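Local coordinates for protein dTDP-4-amino-4,6-dideoxyglucose formyltransferase (Shewanella sp. FDAARGOS_354, PDB 6V2T) that probably transfers a formyl group from a folate cofactor to the 4-amino group of dTDP-4-amino-4,6-dideoxyglucose, a sugar nucleotide of O-antigen synthesis, at residues 85-89 with 90-94; 103-106 with 107-110; 172-175 with 176-180; 184-187 with 188-192; 227-230 with 231-235. One frame throughout, in Å; residues are numbered along the deposited sequence.

Contact 1: 85-89 with 90-94; sequences VAHIV and EHYEL
Ile88 and Tyr92 form the tight side of this last turn of helix 82-91. Ile88 CG2 lies 4.2 Å from Tyr92 CD2, and the edge of the phenol ring comes up against the Ile88 backbone, with CA near the ring plane. The ring reaches there because its CG is turned opposite the carbonyl carbon (chi1 -68°), back along the turn just completed. A branched aliphatic chain and a broad ring suit this inner face, where both also pack on Leu27 of strand 24-30, and the phenol hydroxyl is hydrogen-bonded to Asp56.

The fit is slacker where His87 and His91 run side by side, His87 NE2 coming no nearer to His91 CB than 3.9 Å. The rings meet obliquely, their planes 36° apart, and His91 also meets the ring of His25. His87 and Glu90 make the solvent side; Glu90 carries its carboxylate away from the preceding turn, as befits an exposed polar residue.

The backbone closes with Glu90 N to Ala86 O at 2.7 Å and Tyr92 N to Ile88 O at 2.8 Å, although Tyr92 has already left helical angles. One water donates to both Val89 O (2.6 Å) and Tyr92 O (2.5 Å), bridging two carbonyls. With His87 NE2 and His91 ND1 4.1 Å apart, protonation of one imidazole would probably disfavour protonation of the other.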
# COMPACT_ATOMS: atom_id res chain seq x y z
N VAL B 85 -28.82 31.64 -7.10
CA VAL B 85 -28.01 32.59 -7.92
C VAL B 85 -28.47 34.03 -7.62
O VAL B 85 -27.60 34.89 -7.32
CB VAL B 85 -28.06 32.23 -9.41
CG1 VAL B 85 -27.64 33.37 -10.32
CG2 VAL B 85 -27.22 30.99 -9.70
N ALA B 86 -29.78 34.29 -7.65
CA ALA B 86 -30.36 35.63 -7.39
C ALA B 86 -29.94 36.08 -5.99
O ALA B 86 -29.45 37.22 -5.86
CB ALA B 86 -31.86 35.61 -7.55
N HIS B 87 -30.07 35.21 -4.98
CA HIS B 87 -29.68 35.55 -3.59
C HIS B 87 -28.20 35.93 -3.56
O HIS B 87 -27.87 36.93 -2.88
CB HIS B 87 -29.96 34.42 -2.58
CG HIS B 87 -29.63 34.83 -1.18
ND1 HIS B 87 -28.80 34.09 -0.37
CD2 HIS B 87 -29.93 35.94 -0.48
CE1 HIS B 87 -28.64 34.70 0.79
NE2 HIS B 87 -29.32 35.84 0.74
N ILE B 88 -27.34 35.18 -4.25
CA ILE B 88 -25.88 35.46 -4.16
C ILE B 88 -25.63 36.83 -4.78
O ILE B 88 -24.97 37.69 -4.11
CB ILE B 88 -25.02 34.35 -4.82
CG1 ILE B 88 -25.17 33.00 -4.12
CG2 ILE B 88 -23.57 34.77 -4.89
CD1 ILE B 88 -24.88 31.83 -5.03
N VAL B 89 -26.14 37.04 -5.99
CA VAL B 89 -25.98 38.30 -6.77
C VAL B 89 -26.54 39.46 -5.96
O VAL B 89 -25.93 40.54 -5.96
CB VAL B 89 -26.65 38.21 -8.15
CG1 VAL B 89 -26.63 39.57 -8.81
CG2 VAL B 89 -26.00 37.16 -9.04
N GLU B 90 -27.68 39.24 -5.30
CA GLU B 90 -28.35 40.20 -4.39
C GLU B 90 -27.43 40.58 -3.21
O GLU B 90 -27.28 41.77 -2.95
CB GLU B 90 -29.68 39.59 -3.93
CG GLU B 90 -30.40 40.37 -2.84
CD GLU B 90 -30.70 41.81 -3.19
OE1 GLU B 90 -30.71 42.14 -4.40
OE2 GLU B 90 -30.92 42.61 -2.25
N HIS B 91 -26.82 39.61 -2.52
CA HIS B 91 -26.32 39.77 -1.14
C HIS B 91 -24.79 39.88 -1.06
O HIS B 91 -24.29 40.46 -0.08
CB HIS B 91 -26.82 38.60 -0.28
CG HIS B 91 -26.76 38.86 1.19
ND1 HIS B 91 -27.80 39.47 1.87
CD2 HIS B 91 -25.79 38.61 2.10
CE1 HIS B 91 -27.47 39.58 3.15
NE2 HIS B 91 -26.24 39.06 3.31
N TYR B 92 -24.04 39.29 -1.99
CA TYR B 92 -22.57 39.14 -1.81
C TYR B 92 -21.79 40.05 -2.77
O TYR B 92 -22.14 40.20 -3.93
CB TYR B 92 -22.18 37.67 -1.94
CG TYR B 92 -22.70 36.84 -0.80
CD1 TYR B 92 -22.05 36.82 0.42
CD2 TYR B 92 -23.85 36.08 -0.95
CE1 TYR B 92 -22.53 36.06 1.48
CE2 TYR B 92 -24.34 35.30 0.10
CZ TYR B 92 -23.68 35.31 1.32
OH TYR B 92 -24.15 34.56 2.35
N GLU B 93 -20.70 40.60 -2.28
CA GLU B 93 -19.76 41.39 -3.12
C GLU B 93 -18.73 40.46 -3.77
O GLU B 93 -18.11 40.87 -4.79
CB GLU B 93 -19.08 42.46 -2.26
CG GLU B 93 -19.98 43.64 -1.98
CD GLU B 93 -21.18 43.36 -1.08
OE1 GLU B 93 -21.01 42.74 0.00
OE2 GLU B 93 -22.27 43.75 -1.48
N LEU B 94 -18.47 39.32 -3.16
CA LEU B 94 -17.42 38.36 -3.61
C LEU B 94 -17.85 36.93 -3.30
O LEU B 94 -18.27 36.69 -2.17
CB LEU B 94 -16.11 38.69 -2.90
CG LEU B 94 -14.99 37.67 -3.11
CD1 LEU B 94 -14.56 37.65 -4.59
CD2 LEU B 94 -13.80 37.97 -2.21
O HOH W 1 -23.37 40.63 -6.10

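Contact 2: 103-106 with 107-110; sequences IFPS and ELVN. With FOL (folic acid), chain H.
The phenyl ring of Phe104 has Leu108 CD1 over one face and Val109 CG1 near its plane at the edge, while the pterin bicycle of the bound folic acid comes up obliquely, nearest through N8. The methyl is close, 3.4 Å from Leu108 CD1 to Phe104 CD2. Val109 CG1 lies equally near Phe104 CB and also borders the folate amino group NA2. A chi1 of -74° sends the Phe104 ring inward to Val95 and Cys114 of the central sheet; a large apolar ring suits a place between that core and the ligand, and it packs on both.

Pro105 takes the N-cap position of helix 106-109, its CG 4.0 Å from Leu108 CB. Pro105 O accepts twice: from Val109 N at 3.2 Å, in the carbonyl plane, and from Leu108 N at 2.9 Å, well above it. Proline, lacking an N-H, costs no hydrogen bond here at the helix start. On the outer side Ser106 OG gives a weak bond to Glu107 OE1, 3.3 Å away, the carboxylate being folded back by a bend at chi2 (82°).

Folate NA2 donates to Phe104 O over 2.9 Å, and Phe104 N lies 2.9 Å from folate N1. Both backbone polar atoms thus face the folic acid, which probably occupies the cofactor site. Because a carbonyl can only accept and this amino group donates, that edge of the pterin is read by main chain, whatever the side chain.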
# COMPACT_ATOMS: atom_id res chain seq x y z
N ILE B 103 -20.15 23.42 -10.85
CA ILE B 103 -19.76 24.41 -11.88
C ILE B 103 -20.64 25.66 -11.70
O ILE B 103 -21.87 25.50 -11.63
CB ILE B 103 -19.88 23.82 -13.30
CG1 ILE B 103 -18.96 22.61 -13.46
CG2 ILE B 103 -19.59 24.91 -14.32
CD1 ILE B 103 -19.43 21.59 -14.50
N PHE B 104 -20.03 26.85 -11.63
CA PHE B 104 -20.80 28.12 -11.54
C PHE B 104 -21.38 28.42 -12.91
O PHE B 104 -20.67 28.38 -13.90
CB PHE B 104 -19.94 29.29 -11.05
CG PHE B 104 -19.61 29.28 -9.58
CD1 PHE B 104 -19.61 28.10 -8.85
CD2 PHE B 104 -19.30 30.46 -8.93
CE1 PHE B 104 -19.28 28.10 -7.50
CE2 PHE B 104 -18.95 30.46 -7.58
CZ PHE B 104 -18.95 29.28 -6.88
N PRO B 105 -22.69 28.73 -13.02
CA PRO B 105 -23.26 29.15 -14.29
C PRO B 105 -22.77 30.53 -14.71
O PRO B 105 -22.37 31.34 -13.85
CB PRO B 105 -24.77 29.20 -13.99
CG PRO B 105 -24.82 29.57 -12.53
CD PRO B 105 -23.67 28.81 -11.92
N SER B 106 -22.82 30.80 -16.01
CA SER B 106 -22.50 32.10 -16.63
C SER B 106 -23.22 33.25 -15.90
O SER B 106 -22.58 34.28 -15.72
CB SER B 106 -22.83 32.06 -18.10
OG SER B 106 -24.22 31.90 -18.27
N GLU B 107 -24.45 33.06 -15.40
CA GLU B 107 -25.25 34.09 -14.69
C GLU B 107 -24.63 34.45 -13.34
O GLU B 107 -24.90 35.57 -12.85
CB GLU B 107 -26.70 33.64 -14.46
CG GLU B 107 -27.54 33.59 -15.73
CD GLU B 107 -27.38 32.34 -16.58
OE1 GLU B 107 -26.65 31.41 -16.16
OE2 GLU B 107 -27.99 32.31 -17.68
N LEU B 108 -23.85 33.55 -12.71
CA LEU B 108 -23.13 33.87 -11.46
C LEU B 108 -21.80 34.56 -11.80
O LEU B 108 -21.57 35.65 -11.30
CB LEU B 108 -22.88 32.58 -10.67
CG LEU B 108 -23.13 32.63 -9.17
CD1 LEU B 108 -22.53 31.42 -8.50
CD2 LEU B 108 -22.62 33.92 -8.54
N VAL B 109 -20.93 33.90 -12.58
CA VAL B 109 -19.52 34.35 -12.80
C VAL B 109 -19.48 35.69 -13.54
O VAL B 109 -18.51 36.45 -13.30
CB VAL B 109 -18.64 33.28 -13.48
CG1 VAL B 109 -18.58 32.00 -12.66
CG2 VAL B 109 -19.03 32.97 -14.92
N ASN B 110 -20.45 35.98 -14.41
CA ASN B 110 -20.48 37.22 -15.23
C ASN B 110 -20.99 38.41 -14.41
O ASN B 110 -20.70 39.54 -14.81
CB ASN B 110 -21.30 37.05 -16.51
CG ASN B 110 -20.67 36.07 -17.49
OD1 ASN B 110 -19.46 35.85 -17.47
ND2 ASN B 110 -21.48 35.49 -18.35
N1 FOL H . -17.17 27.11 -12.08
C2 FOL H . -16.80 27.83 -13.15
NA2 FOL H . -17.73 28.36 -13.94
N3 FOL H . -15.48 28.07 -13.42
C4 FOL H . -14.53 27.54 -12.65
O4 FOL H . -13.34 27.81 -12.99
C4A FOL H . -14.88 26.79 -11.54
N5 FOL H . -13.99 26.20 -10.74
C6 FOL H . -14.33 25.11 -9.82
C7 FOL H . -15.72 25.42 -9.24
N8 FOL H . -16.66 25.87 -10.23
C8A FOL H . -16.24 26.59 -11.28
C9 FOL H . -14.04 23.68 -10.41
N10 FOL H . -14.98 22.66 -9.95
C11 FOL H . -16.74 19.57 -12.19
C12 FOL H . -17.07 19.78 -10.85
C13 FOL H . -16.46 20.81 -10.12
C14 FOL H . -15.54 21.66 -10.70
C15 FOL H . -15.24 21.46 -12.05
C16 FOL H . -15.83 20.44 -12.78
C FOL H . -17.42 18.48 -12.99
O FOL H . -18.48 18.08 -12.55
N FOL H . -16.97 18.03 -14.16

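Contact 3: 172-175 with 176-180; sequences LNVY and ERVQQ. With NA (sodium ion), chain J; 0FX (dTDP-4-amino-4,6-dideoxyglucose), chain G.
Asn173, joined to Glu176 by a shared water, binds the sodium ion through OD1 at 2.4 Å. The water donates to Glu176 OE1 at 2.7 Å and accepts more loosely from Asn173 ND2 at 3.1 Å. OD1 also accepts from Thr170 N; Trp168, Ala263 and two waters complete the metal's shell. An amide suits the place by offering an oxygen to the cation and an N-H to the water.

Two residues on, Tyr175 OH donates to the substrate phosphate oxygen O4P over 3.0 Å. With CG anti to the backbone N (chi1 -176°), the phenol is thrown outward from the helix, across to the diphosphate. The ring is sandwiched: the deoxyribose carbon C4 of the bound nucleotide sugar lies over the centre of one face, and Gln179 CG makes a CH-pi contact on the other, 4.1 Å from the Tyr175 centroid. The Gln179 amide is tilted 33° to the ring, with CD 3.3 Å from Tyr175 CE2.

Outward lies plain packing. Val174 CG1 and Val178 CG2 meet at 4.2 Å on the buried side, toward Ile135 and Val163, while Leu172 CD1 lies against the Glu176 carboxylate. Helix 171-194 here forms one wall of the nucleotide-sugar pocket of a formyltransferase domain.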
# COMPACT_ATOMS: atom_id res chain seq x y z
N LEU B 172 -1.49 10.66 -3.07
CA LEU B 172 -1.75 11.20 -1.71
C LEU B 172 -0.57 12.10 -1.32
O LEU B 172 -0.80 13.19 -0.80
CB LEU B 172 -1.93 10.03 -0.74
CG LEU B 172 -2.09 10.42 0.73
CD1 LEU B 172 -3.31 11.29 0.93
CD2 LEU B 172 -2.14 9.19 1.63
N ASN B 173 0.65 11.65 -1.54
CA ASN B 173 1.87 12.43 -1.24
C ASN B 173 1.78 13.80 -1.95
O ASN B 173 1.97 14.82 -1.28
CB ASN B 173 3.15 11.70 -1.65
CG ASN B 173 3.35 10.36 -0.97
OD1 ASN B 173 3.85 9.44 -1.62
ND2 ASN B 173 3.00 10.25 0.30
N VAL B 174 1.52 13.85 -3.26
CA VAL B 174 1.49 15.15 -3.98
C VAL B 174 0.32 15.99 -3.45
O VAL B 174 0.49 17.19 -3.28
CB VAL B 174 1.41 14.98 -5.52
CG1 VAL B 174 1.52 16.34 -6.18
CG2 VAL B 174 2.49 14.05 -6.04
N TYR B 175 -0.86 15.39 -3.26
CA TYR B 175 -2.06 16.12 -2.84
C TYR B 175 -1.78 16.84 -1.51
O TYR B 175 -2.14 18.03 -1.39
CB TYR B 175 -3.25 15.18 -2.67
CG TYR B 175 -4.52 15.89 -2.33
CD1 TYR B 175 -5.18 16.65 -3.28
CD2 TYR B 175 -5.07 15.79 -1.06
CE1 TYR B 175 -6.38 17.27 -2.99
CE2 TYR B 175 -6.29 16.38 -0.77
CZ TYR B 175 -6.94 17.13 -1.73
OH TYR B 175 -8.12 17.72 -1.43
N GLU B 176 -1.15 16.15 -0.57
CA GLU B 176 -0.88 16.76 0.75
C GLU B 176 0.07 17.95 0.59
O GLU B 176 -0.11 18.92 1.30
CB GLU B 176 -0.35 15.71 1.73
CG GLU B 176 -1.43 14.76 2.21
CD GLU B 176 -1.00 13.64 3.15
OE1 GLU B 176 0.20 13.32 3.26
OE2 GLU B 176 -1.90 13.04 3.72
N ARG B 177 1.06 17.85 -0.29
CA ARG B 177 2.04 18.93 -0.53
C ARG B 177 1.30 20.11 -1.19
O ARG B 177 1.53 21.25 -0.80
CB ARG B 177 3.19 18.35 -1.35
CG ARG B 177 4.40 19.26 -1.50
CD ARG B 177 5.52 18.62 -2.30
NE ARG B 177 5.87 17.32 -1.78
CZ ARG B 177 5.89 16.16 -2.44
NH1 ARG B 177 5.59 16.06 -3.72
NH2 ARG B 177 6.18 15.06 -1.78
N VAL B 178 0.36 19.84 -2.09
CA VAL B 178 -0.49 20.88 -2.72
C VAL B 178 -1.34 21.55 -1.64
O VAL B 178 -1.34 22.81 -1.61
CB VAL B 178 -1.35 20.30 -3.86
CG1 VAL B 178 -2.40 21.28 -4.34
CG2 VAL B 178 -0.46 19.87 -5.01
N GLN B 179 -1.94 20.76 -0.75
CA GLN B 179 -2.81 21.31 0.33
C GLN B 179 -1.99 22.28 1.18
O GLN B 179 -2.53 23.35 1.53
CB GLN B 179 -3.43 20.23 1.23
CG GLN B 179 -4.51 19.38 0.58
CD GLN B 179 -5.07 18.36 1.56
OE1 GLN B 179 -4.40 17.41 2.00
NE2 GLN B 179 -6.34 18.52 1.89
N GLN B 180 -0.72 21.95 1.46
CA GLN B 180 0.15 22.84 2.29
C GLN B 180 0.38 24.17 1.56
O GLN B 180 0.31 25.23 2.21
CB GLN B 180 1.50 22.19 2.60
CG GLN B 180 2.30 22.99 3.63
CD GLN B 180 1.52 23.30 4.88
OE1 GLN B 180 1.05 22.39 5.59
NE2 GLN B 180 1.34 24.58 5.16
NA NA J . 5.58 7.73 -1.49
O4P 0FX G . -9.82 18.06 -3.85
P2 0FX G . -11.20 17.82 -3.23
O3P 0FX G . -11.59 18.90 -2.26
O1G 0FX G . -12.14 17.93 -4.48
C1G 0FX G . -13.22 18.87 -4.43
C2G 0FX G . -14.41 18.11 -4.98
O2G 0FX G . -14.77 16.95 -4.21
C3G 0FX G . -14.04 17.68 -6.39
O3G 0FX G . -15.21 17.06 -6.95
C4G 0FX G . -13.53 18.86 -7.23
N4A 0FX G . -12.94 18.35 -8.47
C5G 0FX G . -12.47 19.72 -6.56
C6G 0FX G . -12.19 21.00 -7.38
O5G 0FX G . -12.90 20.03 -5.23
OPP 0FX G . -11.56 16.47 -2.26
P 0FX G . -11.73 15.15 -3.09
O1P 0FX G . -12.78 15.07 -4.09
O2P 0FX G . -12.06 14.07 -2.09
O5 0FX G . -10.37 14.60 -3.68
C5 0FX G . -9.17 14.72 -2.97
C4 0FX G . -8.20 13.68 -3.56
O4 0FX G . -8.60 12.35 -3.26
C3 0FX G . -8.13 13.68 -5.10
O3 0FX G . -7.30 14.72 -5.60
C2 0FX G . -7.65 12.26 -5.46
C1 0FX G . -8.24 11.46 -4.27
N11 0FX G . -9.43 10.73 -4.70
C61 0FX G . -10.68 11.18 -4.46
C51 0FX G . -11.77 10.41 -4.88
C5A 0FX G . -13.19 10.91 -4.63
C21 0FX G . -9.22 9.56 -5.32
O21 0FX G . -7.94 9.16 -5.54
N31 0FX G . -10.25 8.80 -5.76
C41 0FX G . -11.52 9.21 -5.55
O41 0FX G . -12.54 8.45 -6.04
O HOH W 2 2.61 12.68 2.12
O HOH W 3 6.43 9.00 0.16
O HOH W 4 3.94 6.06 -0.79

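Contact 4: 184-187 with 188-192; sequences DLLK and DHLAD
His189 follows Leu185 by one turn of helix 171-194, and its side chain can be traced outward from there. CB lies 3.2 Å from Leu185 O. A chi1 of -64° sets His189 CG 3.6 Å from Leu185 O and turns one branch of the ring to the leucine, where His189 CD2 meets Leu185 CD2 at 4.1 Å. On the other branch, ND1 donates to Asp192 OD2 over 2.8 Å, nearly straight at 165°. The acceptor lies exactly in the ring plane and offers its anti lone pair. Asp188 CB covers the centre of one ring face, and the ring also stacks with Phe159. Histidine suits the place because it combines a flat surface for stacking with an N-H directed at a carboxylate, which would probably favour a protonated ring.

The inner side is apolar. Leu186 CD2 approaches Leu190 CD1 at 4.3 Å, and the two leucines face helix 33-45, while Leu185 turns to Cys143 and Ile145 of the sheet.

Asp188 stays outside, where a water donates to its OD2 at 2.8 Å and, at a longer 3.3 Å, to Asp184 O. The His189 backbone departs from helical angles just before Ala191 and Asp192, whose N atoms lack bonds to the turn before. A second water fills in, accepting from Ala191 N at 3.1 Å and donating to Lys187 O, in this kinked part of helix 171-194, which packs against strands 141-147 and 157-163 and helix 33-45.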
# COMPACT_ATOMS: atom_id res chain seq x y z
N ASP B 184 -0.49 27.97 2.51
CA ASP B 184 0.54 29.03 2.43
C ASP B 184 0.00 30.20 1.61
O ASP B 184 0.12 31.33 2.08
CB ASP B 184 1.85 28.52 1.82
CG ASP B 184 2.67 27.54 2.65
OD1 ASP B 184 2.31 27.31 3.82
OD2 ASP B 184 3.64 26.98 2.08
N LEU B 185 -0.56 29.96 0.40
CA LEU B 185 -1.11 31.04 -0.45
C LEU B 185 -2.23 31.80 0.27
O LEU B 185 -2.25 33.06 0.20
CB LEU B 185 -1.65 30.45 -1.77
CG LEU B 185 -0.59 30.05 -2.78
CD1 LEU B 185 -1.23 29.28 -3.93
CD2 LEU B 185 0.16 31.26 -3.33
N LEU B 186 -3.14 31.09 0.93
CA LEU B 186 -4.24 31.76 1.65
C LEU B 186 -3.69 32.61 2.81
O LEU B 186 -4.17 33.73 3.00
CB LEU B 186 -5.25 30.70 2.08
CG LEU B 186 -6.10 30.18 0.93
CD1 LEU B 186 -6.91 28.96 1.32
CD2 LEU B 186 -7.02 31.29 0.44
N LYS B 187 -2.73 32.11 3.57
CA LYS B 187 -2.11 32.88 4.69
C LYS B 187 -1.62 34.22 4.13
O LYS B 187 -2.00 35.27 4.65
CB LYS B 187 -0.92 32.11 5.28
CG LYS B 187 -1.27 30.89 6.11
CD LYS B 187 -0.03 30.10 6.47
CE LYS B 187 -0.26 29.01 7.49
NZ LYS B 187 1.03 28.39 7.85
N ASP B 188 -0.84 34.16 3.06
CA ASP B 188 -0.23 35.33 2.38
C ASP B 188 -1.27 36.18 1.63
O ASP B 188 -1.00 37.39 1.50
CB ASP B 188 0.89 34.87 1.45
CG ASP B 188 2.10 34.32 2.19
OD1 ASP B 188 3.04 33.82 1.52
OD2 ASP B 188 2.10 34.39 3.42
N HIS B 189 -2.40 35.65 1.15
CA HIS B 189 -3.22 36.35 0.11
C HIS B 189 -4.72 36.34 0.35
O HIS B 189 -5.42 36.91 -0.51
CB HIS B 189 -2.91 35.78 -1.27
CG HIS B 189 -1.50 36.01 -1.68
ND1 HIS B 189 -0.92 37.26 -1.62
CD2 HIS B 189 -0.55 35.17 -2.15
CE1 HIS B 189 0.33 37.18 -2.05
NE2 HIS B 189 0.57 35.91 -2.39
N LEU B 190 -5.25 35.79 1.44
CA LEU B 190 -6.72 35.81 1.60
C LEU B 190 -7.20 37.27 1.63
O LEU B 190 -8.11 37.59 0.89
CB LEU B 190 -7.15 35.04 2.85
CG LEU B 190 -8.66 35.10 3.13
CD1 LEU B 190 -9.44 34.44 2.01
CD2 LEU B 190 -9.00 34.47 4.47
N ALA B 191 -6.59 38.15 2.45
CA ALA B 191 -6.96 39.58 2.54
C ALA B 191 -6.84 40.22 1.14
O ALA B 191 -7.76 40.94 0.74
CB ALA B 191 -6.08 40.31 3.54
N ASP B 192 -5.72 39.94 0.47
CA ASP B 192 -5.39 40.46 -0.88
C ASP B 192 -6.52 40.11 -1.85
O ASP B 192 -6.91 41.00 -2.61
CB ASP B 192 -4.07 39.89 -1.40
CG ASP B 192 -2.83 40.45 -0.75
OD1 ASP B 192 -2.91 41.55 -0.18
OD2 ASP B 192 -1.78 39.79 -0.85
O HOH W 5 2.57 31.72 4.23
O HOH W 6 -4.28 37.25 4.33

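Contact 5: 227-230 with 231-235; sequences GTLR and DHIDL
Thr228 OG1 accepts from Asp231 N at 3.1 Å, and the rotamer makes this possible: a chi1 of 67° turns the hydroxyl over the first turn of helix 229-238. The same oxygen has a water 2.6 Å away. In Asp231 a chi1 of -72° swings the carboxylate back until CG is 3.3 Å from Thr228 OG1. An acidic residue in the first turn also suits the positive end of the helix dipole.

This is a classic N-cap, with threonine ending strand 226-228 and starting the helix. Gly227 and Thr228 also pair antiparallel with a strand of the second subunit, so the sheet crosses the dimer interface.

His232 lies with one ring face toward Thr228 O and brings CE1 to 3.4 Å from Gly227 N; the bare glycine lets the imidazole come this close. Its ND1 is hydrogen-bonded to His232 ND1 of the second subunit, and its NE2 to His225. Leu229 extends away from its backbone N (chi1 179°), and its CG touches Ile233 CD1 at 3.7 Å, a buried aliphatic pair one turn apart. Arg230 and Asp234 run side by side yet do not pair: Arg230 NE stays 5.7 Å from Asp234 OD2. The arginine chain bends at chi3, and its NH1 forms a salt bridge with Asp224 of the second subunit, while Asp234 binds Arg237 and Lys138.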
# COMPACT_ATOMS: atom_id res chain seq x y z
N GLY B 227 5.02 -2.17 -21.39
CA GLY B 227 5.75 -0.92 -21.15
C GLY B 227 6.92 -1.16 -20.23
O GLY B 227 7.21 -2.32 -19.92
N THR B 228 7.55 -0.08 -19.80
CA THR B 228 8.64 -0.17 -18.81
C THR B 228 7.98 -0.34 -17.43
O THR B 228 6.81 0.10 -17.24
CB THR B 228 9.62 1.02 -18.85
OG1 THR B 228 8.94 2.22 -18.44
CG2 THR B 228 10.26 1.23 -20.21
N LEU B 229 8.74 -0.93 -16.53
CA LEU B 229 8.38 -1.06 -15.10
C LEU B 229 8.18 0.36 -14.56
O LEU B 229 7.17 0.56 -13.88
CB LEU B 229 9.47 -1.81 -14.36
CG LEU B 229 9.23 -1.99 -12.87
CD1 LEU B 229 7.89 -2.67 -12.63
CD2 LEU B 229 10.36 -2.78 -12.26
N ARG B 230 9.05 1.31 -14.92
CA ARG B 230 8.87 2.76 -14.56
C ARG B 230 7.46 3.24 -14.91
O ARG B 230 6.83 3.92 -14.07
CB ARG B 230 9.88 3.68 -15.28
CG ARG B 230 9.72 5.15 -14.94
CD ARG B 230 10.84 5.98 -15.54
NE ARG B 230 12.14 5.79 -14.90
CZ ARG B 230 13.12 4.99 -15.34
NH1 ARG B 230 12.97 4.26 -16.44
NH2 ARG B 230 14.26 4.94 -14.67
N ASP B 231 7.00 3.01 -16.13
CA ASP B 231 5.74 3.62 -16.63
C ASP B 231 4.56 2.95 -15.93
O ASP B 231 3.54 3.64 -15.68
CB ASP B 231 5.62 3.52 -18.14
CG ASP B 231 6.57 4.47 -18.88
OD1 ASP B 231 7.24 5.33 -18.23
OD2 ASP B 231 6.67 4.32 -20.09
N HIS B 232 4.70 1.68 -15.61
CA HIS B 232 3.64 0.91 -14.91
C HIS B 232 3.60 1.38 -13.46
O HIS B 232 2.50 1.59 -12.94
CB HIS B 232 3.86 -0.58 -15.10
CG HIS B 232 3.54 -1.04 -16.47
ND1 HIS B 232 4.16 -2.15 -17.05
CD2 HIS B 232 2.66 -0.57 -17.38
CE1 HIS B 232 3.66 -2.33 -18.27
NE2 HIS B 232 2.73 -1.39 -18.49
N ILE B 233 4.77 1.54 -12.85
CA ILE B 233 4.85 2.03 -11.44
C ILE B 233 4.27 3.44 -11.36
O ILE B 233 3.49 3.73 -10.42
CB ILE B 233 6.27 1.91 -10.87
CG1 ILE B 233 6.62 0.44 -10.59
CG2 ILE B 233 6.44 2.77 -9.63
CD1 ILE B 233 8.03 0.20 -10.13
N ASP B 234 4.58 4.29 -12.34
CA ASP B 234 4.11 5.69 -12.40
C ASP B 234 2.58 5.72 -12.47
O ASP B 234 1.96 6.48 -11.71
CB ASP B 234 4.77 6.45 -13.56
CG ASP B 234 6.18 6.90 -13.24
OD1 ASP B 234 6.64 6.66 -12.10
OD2 ASP B 234 6.78 7.57 -14.11
N LEU B 235 1.98 4.88 -13.30
CA LEU B 235 0.50 4.78 -13.41
C LEU B 235 -0.10 4.35 -12.06
O LEU B 235 -1.11 4.99 -11.62
CB LEU B 235 0.16 3.75 -14.49
CG LEU B 235 -1.31 3.35 -14.60
CD1 LEU B 235 -2.15 4.56 -14.90
CD2 LEU B 235 -1.50 2.28 -15.70
O HOH W 7 10.51 4.30 -18.75

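Contacts 1 and 2 are neighbours, their centres 12 Å apart, and they touch where Ile88 CG2 meets Leu108 CD2 at 3.9 Å and Val85 CG2 meets Pro105 CG at 4.0 Å; contact 1 thus backs the helix whose start borders the folate. Contacts 3 and 4 are successive parts of helix 171-194, centred 18 Å apart: the first touches the nucleotide sugar, whereas the side chain of Leu186 in the second stays about 12 Å from it. Contact 2 borders the folic acid and contact 3 the nucleotide sugar; they lie on opposite sides of the chain's centre, nearest atoms about 16 Å apart. Contact 5, in the dimerization region, lies about 9 Å from contact 3 at nearest atoms.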